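Local coordinates for CaaX farnesyltransferase alpha subunit Ram2 (PDB 4L9P), which forms the alpha subunit of a fungal CaaX farnesyltransferase, which with its beta partner probably attaches farnesyl groups to CaaX proteins, and probably also serves in geranylgeranyl transfer, at residues Y93-L98 with W126-V131; H162-R167 with N197-H202. The protein carries 1 engineered substitution. All blocks are in the same frame, centred on the assembly; numbering follows the deposited sequence.

Contact 1: residues Y93-L98 with W126-V131; sequences YRAKIL and WHHRQV. With EDO (1,2-ethanediol), chain I.
His128 reaches across to Ala95 and Leu98, joining two nearly parallel helices of the prenyltransferase alpha-subunit repeats, a TPR-like array of helical hairpins. The short axes run 10.9 Å apart at a crossing angle of -21°, a gap that the imidazole bridges. Its CG stands anti to the backbone N (chi1 -173°), which carries the ring out from helix 123-133 with its edge leading. Ala95 CB meets that edge close to the ring plane, 3.8 Å from His128 CE1. Leu98 arrives at the same edge with its CD1 methyl, 3.9 Å from His128 NE2, its side chain crossing the histidine at about a right angle. Arg94 passes with its aliphatic part, CD lying 4.3 Å from His128 NE2, and extends to Glu108 of helix 105-118. Glu108 serves both residues: OE1 pairs with Arg94 NH2 in a salt bridge and OE2 bonds to His128 NE2, a carboxylate that probably offsets the arginine's charge beside the histidine, whatever its protonation. One turn beyond His128, Val131 touches Ala95 with its CG1 methyl. That branch is anti to the backbone N and lies 4.1 Å from Ala95 CB.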
loop_
_atom_site.group_PDB
_atom_site.type_symbol
_atom_site.label_atom_id
_atom_site.label_comp_id
_atom_site.label_asym_id
_atom_site.label_seq_id
_atom_site.Cartn_x
_atom_site.Cartn_y
_atom_site.Cartn_z
ATOM N N TYR A 93 -22.797 10.823 3.419
ATOM C CA TYR A 93 -24.062 11.540 3.536
ATOM C C TYR A 93 -25.044 10.735 4.431
ATOM O O TYR A 93 -25.726 11.314 5.276
ATOM C CB TYR A 93 -24.608 11.746 2.132
ATOM C CG TYR A 93 -25.923 12.458 2.076
ATOM C CD1 TYR A 93 -26.105 13.643 2.687
ATOM C CD2 TYR A 93 -26.988 11.881 1.366
ATOM C CE1 TYR A 93 -27.403 14.318 2.613
ATOM C CE2 TYR A 93 -28.214 12.487 1.262
ATOM C CZ TYR A 93 -28.425 13.710 1.884
ATOM O OH TYR A 93 -29.698 14.268 1.752
ATOM N N ARG A 94 -25.091 9.414 4.293
ATOM C CA ARG A 94 -25.922 8.588 5.169
ATOM C C ARG A 94 -25.594 8.833 6.629
ATOM O O ARG A 94 -26.504 8.995 7.433
ATOM C CB ARG A 94 -25.775 7.086 4.798
ATOM C CG ARG A 94 -26.592 6.179 5.678
ATOM C CD ARG A 94 -26.495 4.705 5.217
ATOM N NE ARG A 94 -27.371 3.867 6.041
ATOM C CZ ARG A 94 -28.616 3.560 5.711
ATOM N NH1 ARG A 94 -29.135 4.058 4.596
ATOM N NH2 ARG A 94 -29.333 2.779 6.528
ATOM N N ALA A 95 -24.294 8.839 6.991
ATOM C CA ALA A 95 -23.988 9.029 8.378
ATOM C C ALA A 95 -24.447 10.409 8.873
ATOM O O ALA A 95 -24.923 10.529 10.011
ATOM C CB ALA A 95 -22.462 8.873 8.624
ATOM N N LYS A 96 -24.286 11.430 8.037
ATOM C CA LYS A 96 -24.806 12.772 8.423
ATOM C C LYS A 96 -26.289 12.700 8.745
ATOM O O LYS A 96 -26.716 13.241 9.779
ATOM C CB LYS A 96 -24.606 13.756 7.290
ATOM C CG LYS A 96 -23.178 14.176 7.072
ATOM C CD LYS A 96 -23.186 15.222 5.923
ATOM C CE LYS A 96 -21.813 15.805 5.660
ATOM N NZ LYS A 96 -21.977 16.872 4.617
ATOM N N ILE A 97 -27.066 12.022 7.903
ATOM C CA ILE A 97 -28.525 11.950 8.125
ATOM C C ILE A 97 -28.828 11.189 9.420
ATOM O O ILE A 97 -29.637 11.622 10.224
ATOM C CB ILE A 97 -29.227 11.219 6.975
ATOM C CG1 ILE A 97 -29.023 11.965 5.651
ATOM C CG2 ILE A 97 -30.735 11.072 7.309
ATOM C CD1 ILE A 97 -29.384 11.153 4.411
ATOM N N LEU A 98 -28.175 10.070 9.681
ATOM C CA LEU A 98 -28.444 9.277 10.868
ATOM C C LEU A 98 -28.233 10.106 12.112
ATOM O O LEU A 98 -29.053 10.060 13.008
ATOM C CB LEU A 98 -27.475 8.079 10.910
ATOM C CG LEU A 98 -27.738 7.029 9.841
ATOM C CD1 LEU A 98 -26.498 6.080 9.783
ATOM C CD2 LEU A 98 -28.978 6.222 10.196
ATOM N N TRP A 126 -16.601 -0.462 6.699
ATOM C CA TRP A 126 -15.862 -0.565 7.949
ATOM C C TRP A 126 -15.495 0.785 8.521
ATOM O O TRP A 126 -15.464 0.941 9.746
ATOM C CB TRP A 126 -14.660 -1.538 7.802
ATOM C CG TRP A 126 -15.254 -2.907 7.589
ATOM C CD1 TRP A 126 -15.526 -3.556 6.396
ATOM C CD2 TRP A 126 -15.785 -3.738 8.618
ATOM N NE1 TRP A 126 -16.255 -4.703 6.636
ATOM C CE2 TRP A 126 -16.412 -4.840 8.001
ATOM C CE3 TRP A 126 -15.811 -3.635 10.016
ATOM C CZ2 TRP A 126 -17.052 -5.847 8.747
ATOM C CZ3 TRP A 126 -16.432 -4.611 10.743
ATOM C CH2 TRP A 126 -17.049 -5.731 10.110
ATOM N N HIS A 127 -15.283 1.783 7.661
ATOM C CA HIS A 127 -15.191 3.161 8.137
ATOM C C HIS A 127 -16.545 3.607 8.745
ATOM O O HIS A 127 -16.587 4.180 9.841
ATOM C CB HIS A 127 -14.735 4.147 7.063
ATOM C CG HIS A 127 -14.663 5.530 7.602
ATOM N ND1 HIS A 127 -13.777 5.880 8.594
ATOM C CD2 HIS A 127 -15.412 6.634 7.347
ATOM C CE1 HIS A 127 -13.973 7.150 8.929
ATOM N NE2 HIS A 127 -14.953 7.633 8.179
ATOM N N HIS A 128 -17.665 3.279 8.081
ATOM C CA HIS A 128 -18.988 3.694 8.562
ATOM C C HIS A 128 -19.213 3.063 9.922
ATOM O O HIS A 128 -19.755 3.701 10.840
ATOM C CB HIS A 128 -20.043 3.213 7.569
ATOM C CG HIS A 128 -21.413 3.714 7.861
ATOM N ND1 HIS A 128 -21.767 5.039 7.689
ATOM C CD2 HIS A 128 -22.538 3.040 8.206
ATOM C CE1 HIS A 128 -23.068 5.169 7.969
ATOM N NE2 HIS A 128 -23.568 3.971 8.285
ATOM N N ARG A 129 -18.805 1.814 10.115
ATOM C CA ARG A 129 -18.986 1.145 11.413
ATOM C C ARG A 129 -18.254 1.930 12.513
ATOM O O ARG A 129 -18.789 2.127 13.623
ATOM C CB ARG A 129 -18.484 -0.302 11.363
ATOM C CG ARG A 129 -19.007 -1.113 12.562
ATOM C CD ARG A 129 -18.486 -2.556 12.486
ATOM N NE ARG A 129 -19.299 -3.431 13.350
ATOM C CZ ARG A 129 -20.426 -4.031 12.971
ATOM N NH1 ARG A 129 -20.855 -3.943 11.697
ATOM N NH2 ARG A 129 -21.149 -4.707 13.896
ATOM N N GLN A 130 -17.036 2.372 12.222
ATOM C CA GLN A 130 -16.255 3.122 13.201
ATOM C C GLN A 130 -16.905 4.504 13.498
ATOM O O GLN A 130 -16.989 4.937 14.672
ATOM C CB GLN A 130 -14.857 3.352 12.618
ATOM C CG GLN A 130 -13.943 4.187 13.529
ATOM C CD GLN A 130 -12.506 4.302 12.957
ATOM O OE1 GLN A 130 -11.985 3.373 12.283
ATOM N NE2 GLN A 130 -11.894 5.452 13.171
ATOM N N VAL A 131 -17.445 5.137 12.468
ATOM C CA VAL A 131 -18.162 6.429 12.641
ATOM C C VAL A 131 -19.333 6.223 13.615
ATOM O O VAL A 131 -19.510 7.028 14.527
ATOM C CB VAL A 131 -18.636 6.963 11.249
ATOM C CG1 VAL A 131 -19.591 8.163 11.407
ATOM C CG2 VAL A 131 -17.391 7.360 10.447
HETATM C C1 EDO I . -15.112 9.121 13.739
HETATM O O1 EDO I . -14.299 9.780 12.774
HETATM C C2 EDO I . -14.562 7.719 13.896
HETATM O O2 EDO I . -13.150 7.744 14.126
#

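Contact 2: residues H162-R167 with N197-H202; sequences HVWTYR and NSAWNH. With FII ([(3,7,11-trimethyl-dodeca-2,6,10-trienyloxycarbamoyl)-methyl]-phosphonic acid), chain Q.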
loop_
_atom_site.group_PDB
_atom_site.type_symbol
_atom_site.label_atom_id
_atom_site.label_comp_id
_atom_site.label_asym_id
_atom_site.label_seq_id
_atom_site.Cartn_x
_atom_site.Cartn_y
_atom_site.Cartn_z
ATOM N N HIS A 162 -9.495 -4.803 6.505
ATOM C CA HIS A 162 -10.327 -3.713 7.026
ATOM C C HIS A 162 -11.026 -4.123 8.310
ATOM O O HIS A 162 -11.270 -3.262 9.163
ATOM C CB HIS A 162 -11.383 -3.381 5.973
ATOM C CG HIS A 162 -10.783 -2.889 4.695
ATOM N ND1 HIS A 162 -10.942 -3.538 3.480
ATOM C CD2 HIS A 162 -9.834 -1.957 4.496
ATOM C CE1 HIS A 162 -10.215 -2.916 2.557
ATOM N NE2 HIS A 162 -9.580 -1.914 3.143
ATOM N N VAL A 163 -11.357 -5.415 8.455
ATOM C CA VAL A 163 -11.987 -5.844 9.687
ATOM C C VAL A 163 -10.946 -5.857 10.790
ATOM O O VAL A 163 -11.295 -5.463 11.934
ATOM C CB VAL A 163 -12.622 -7.252 9.522
ATOM C CG1 VAL A 163 -13.373 -7.645 10.849
ATOM C CG2 VAL A 163 -13.594 -7.232 8.325
ATOM N N TRP A 164 -9.705 -6.313 10.573
ATOM C CA TRP A 164 -8.708 -6.179 11.605
ATOM C C TRP A 164 -8.440 -4.729 11.974
ATOM O O TRP A 164 -8.258 -4.437 13.169
ATOM C CB TRP A 164 -7.372 -6.849 11.151
ATOM C CG TRP A 164 -7.434 -8.371 11.216
ATOM C CD1 TRP A 164 -7.528 -9.265 10.140
ATOM C CD2 TRP A 164 -7.449 -9.155 12.410
ATOM N NE1 TRP A 164 -7.547 -10.556 10.637
ATOM C CE2 TRP A 164 -7.498 -10.519 12.016
ATOM C CE3 TRP A 164 -7.386 -8.843 13.797
ATOM C CZ2 TRP A 164 -7.450 -11.578 12.957
ATOM C CZ3 TRP A 164 -7.389 -9.878 14.719
ATOM C CH2 TRP A 164 -7.422 -11.257 14.310
ATOM N N THR A 165 -8.376 -3.813 11.008
ATOM C CA THR A 165 -8.188 -2.407 11.321
ATOM C C THR A 165 -9.318 -1.913 12.214
ATOM O O THR A 165 -9.067 -1.223 13.229
ATOM C CB THR A 165 -8.105 -1.582 10.017
ATOM O OG1 THR A 165 -6.879 -1.972 9.346
ATOM C CG2 THR A 165 -8.071 -0.087 10.339
ATOM N N TYR A 166 -10.556 -2.298 11.869
ATOM C CA TYR A 166 -11.682 -1.892 12.754
ATOM C C TYR A 166 -11.485 -2.495 14.135
ATOM O O TYR A 166 -11.714 -1.794 15.164
ATOM C CB TYR A 166 -12.961 -2.355 12.126
ATOM C CG TYR A 166 -14.162 -2.112 13.096
ATOM C CD1 TYR A 166 -14.757 -0.830 13.227
ATOM C CD2 TYR A 166 -14.585 -3.146 13.929
ATOM C CE1 TYR A 166 -15.793 -0.637 14.140
ATOM C CE2 TYR A 166 -15.607 -2.940 14.856
ATOM C CZ TYR A 166 -16.184 -1.673 14.926
ATOM O OH TYR A 166 -17.236 -1.438 15.793
ATOM N N ARG A 167 -11.074 -3.749 14.236
ATOM C CA ARG A 167 -10.955 -4.350 15.566
ATOM C C ARG A 167 -9.839 -3.671 16.377
ATOM O O ARG A 167 -9.977 -3.541 17.603
ATOM C CB ARG A 167 -10.750 -5.880 15.464
ATOM C CG ARG A 167 -11.052 -6.581 16.836
ATOM C CD ARG A 167 -11.102 -8.090 16.725
ATOM N NE ARG A 167 -11.553 -8.611 18.009
ATOM C CZ ARG A 167 -12.184 -9.760 18.195
ATOM N NH1 ARG A 167 -12.407 -10.579 17.172
ATOM N NH2 ARG A 167 -12.632 -10.044 19.437
ATOM N N ASN A 197 -0.924 -14.107 9.988
ATOM C CA ASN A 197 -0.148 -12.992 10.478
ATOM C C ASN A 197 -1.007 -11.875 10.992
ATOM O O ASN A 197 -0.545 -11.119 11.864
ATOM C CB ASN A 197 0.757 -12.431 9.346
ATOM C CG ASN A 197 1.823 -11.540 9.901
ATOM O OD1 ASN A 197 2.757 -12.034 10.598
ATOM N ND2 ASN A 197 1.747 -10.223 9.600
ATOM N N SER A 198 -2.245 -11.741 10.488
ATOM C CA SER A 198 -3.118 -10.647 11.000
ATOM C C SER A 198 -3.439 -10.883 12.472
ATOM O O SER A 198 -3.505 -9.950 13.303
ATOM C CB SER A 198 -4.447 -10.630 10.232
ATOM O OG SER A 198 -4.147 -10.438 8.835
ATOM N N ALA A 199 -3.607 -12.158 12.841
ATOM C CA ALA A 199 -3.885 -12.476 14.252
ATOM C C ALA A 199 -2.644 -12.224 15.146
ATOM O O ALA A 199 -2.772 -11.733 16.280
ATOM C CB ALA A 199 -4.404 -13.908 14.355
ATOM N N TRP A 200 -1.449 -12.567 14.630
ATOM C CA TRP A 200 -0.224 -12.248 15.363
ATOM C C TRP A 200 -0.079 -10.743 15.551
ATOM O O TRP A 200 0.322 -10.300 16.630
ATOM C CB TRP A 200 1.011 -12.798 14.632
ATOM C CG TRP A 200 1.155 -14.274 14.787
ATOM C CD1 TRP A 200 0.804 -15.243 13.860
ATOM C CD2 TRP A 200 1.696 -14.970 15.931
ATOM N NE1 TRP A 200 1.115 -16.499 14.366
ATOM C CE2 TRP A 200 1.642 -16.358 15.638
ATOM C CE3 TRP A 200 2.190 -14.547 17.178
ATOM C CZ2 TRP A 200 2.078 -17.344 16.554
ATOM C CZ3 TRP A 200 2.639 -15.540 18.088
ATOM C CH2 TRP A 200 2.607 -16.905 17.749
ATOM N N ASN A 201 -0.400 -9.951 14.513
ATOM C CA ASN A 201 -0.275 -8.513 14.630
ATOM C C ASN A 201 -1.208 -7.951 15.703
ATOM O O ASN A 201 -0.832 -7.053 16.461
ATOM C CB ASN A 201 -0.492 -7.876 13.228
ATOM C CG ASN A 201 -0.396 -6.367 13.295
ATOM O OD1 ASN A 201 0.715 -5.826 13.399
ATOM N ND2 ASN A 201 -1.545 -5.672 13.385
ATOM N N HIS A 202 -2.442 -8.474 15.717
ATOM C CA HIS A 202 -3.407 -8.006 16.746
ATOM C C HIS A 202 -2.918 -8.463 18.104
ATOM O O HIS A 202 -3.051 -7.710 19.097
ATOM C CB HIS A 202 -4.773 -8.597 16.428
ATOM C CG HIS A 202 -5.888 -7.953 17.217
ATOM N ND1 HIS A 202 -6.341 -6.687 16.912
ATOM C CD2 HIS A 202 -6.653 -8.405 18.249
ATOM C CE1 HIS A 202 -7.321 -6.374 17.735
ATOM N NE2 HIS A 202 -7.509 -7.390 18.567
HETATM C C1 FII Q . -1.993 5.458 -3.557
HETATM C C2 FII Q . -2.884 4.336 -3.095
HETATM C C6 FII Q . -4.326 4.621 -3.117
HETATM C C10 FII Q . -2.273 3.246 -2.314
HETATM C C11 FII Q . -3.064 2.091 -1.702
HETATM C C12 FII Q . -2.909 0.870 -2.655
HETATM C C15 FII Q . -3.209 -0.511 -2.078
HETATM C C18 FII Q . -3.076 -1.739 -2.969
HETATM C C22 FII Q . -4.037 -0.521 -0.832
HETATM C C23 FII Q . -4.011 -1.836 -0.070
HETATM C C24 FII Q . -5.036 -1.877 0.999
HETATM C C27 FII Q . -5.300 -3.287 1.422
HETATM C C30 FII Q . -4.422 -3.793 2.552
HETATM C C34 FII Q . -6.696 -3.743 1.219
HETATM C C35 FII Q . -7.233 -5.021 1.830
HETATM O O36 FII Q . -7.538 -5.973 0.828
HETATM N N42 FII Q . -6.514 -6.295 -0.021
HETATM C C43 FII Q . -5.908 -7.515 0.312
HETATM O O44 FII Q . -6.209 -8.218 1.288
HETATM C C45 FII Q . -4.825 -7.926 -0.676
HETATM P P46 FII Q . -3.415 -8.878 0.096
HETATM O O49 FII Q . -3.034 -8.123 1.314
HETATM O O50 FII Q . -3.875 -10.285 0.319
HETATM O O51 FII Q . -2.342 -8.797 -1.010
HETATM O O HOH W 1 -5.536 -5.195 14.565
#
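Trp164 lies against segment 197-202, the start of helix 197-208, its indole spread over three residues. Its CG is anti to the carbonyl carbon (chi1 -75°), which swings the indole across. Ser198 CB sits over one face of the five-membered ring, 3.4 Å from its centroid and 23° off the normal, a CH-pi contact. Further along the indole, Trp164 CH2 is 3.7 Å from Ala199 CA, and Trp164 CZ3 is 3.4 Å from His202 CB. The His202 ring is inclined at 50° to the indole. Arg167 crosses His202 at about a right angle, its CG 3.8 Å from His202 CE1. A water links Trp164 O to His202 ND1, lying in the imidazole plane 2.9 Å from that nitrogen. From segment 162-167, His162 CE1 lies 3.7 Å from C35 of FII, the farnesyl diphosphate analogue. In the next shell, Ala158 O accepts from Trp164 NE1 and Phe154 stacks on the ring, together holding the indole, while Glu182 bonds to His202 NE2 and shares Arg167 with Asp185. Ser198 OG turns instead to Glu309 of the beta subunit. Around these near-parallel repeat helices, helix 146-156 packs on Val163 and Arg167, and helix 180-192 on Trp164, Ala199 and His202.

Overall arrangement
Both contacts join near-parallel helices of successive prenyltransferase repeats, and in both a histidine of the later helix bonds to a glutamate that also pairs with an arginine of the earlier one. Both are buried, but contact 2 lies near the middle of the chain, contact 1 about 20 Å from the chain's centre. Contact 1 is the sparer, 159 Å² built on small aliphatic groups at an imidazole edge; contact 2 buries 269 Å² through an indole and adds a water bridge. The beta subunit meets five residues of contact 2 and one of contact 1; only contact 2 reaches the isoprenoid analogue. Segments 126-131 and 162-167 also touch, Arg129 CD lying 3.5 Å from Tyr166 CZ.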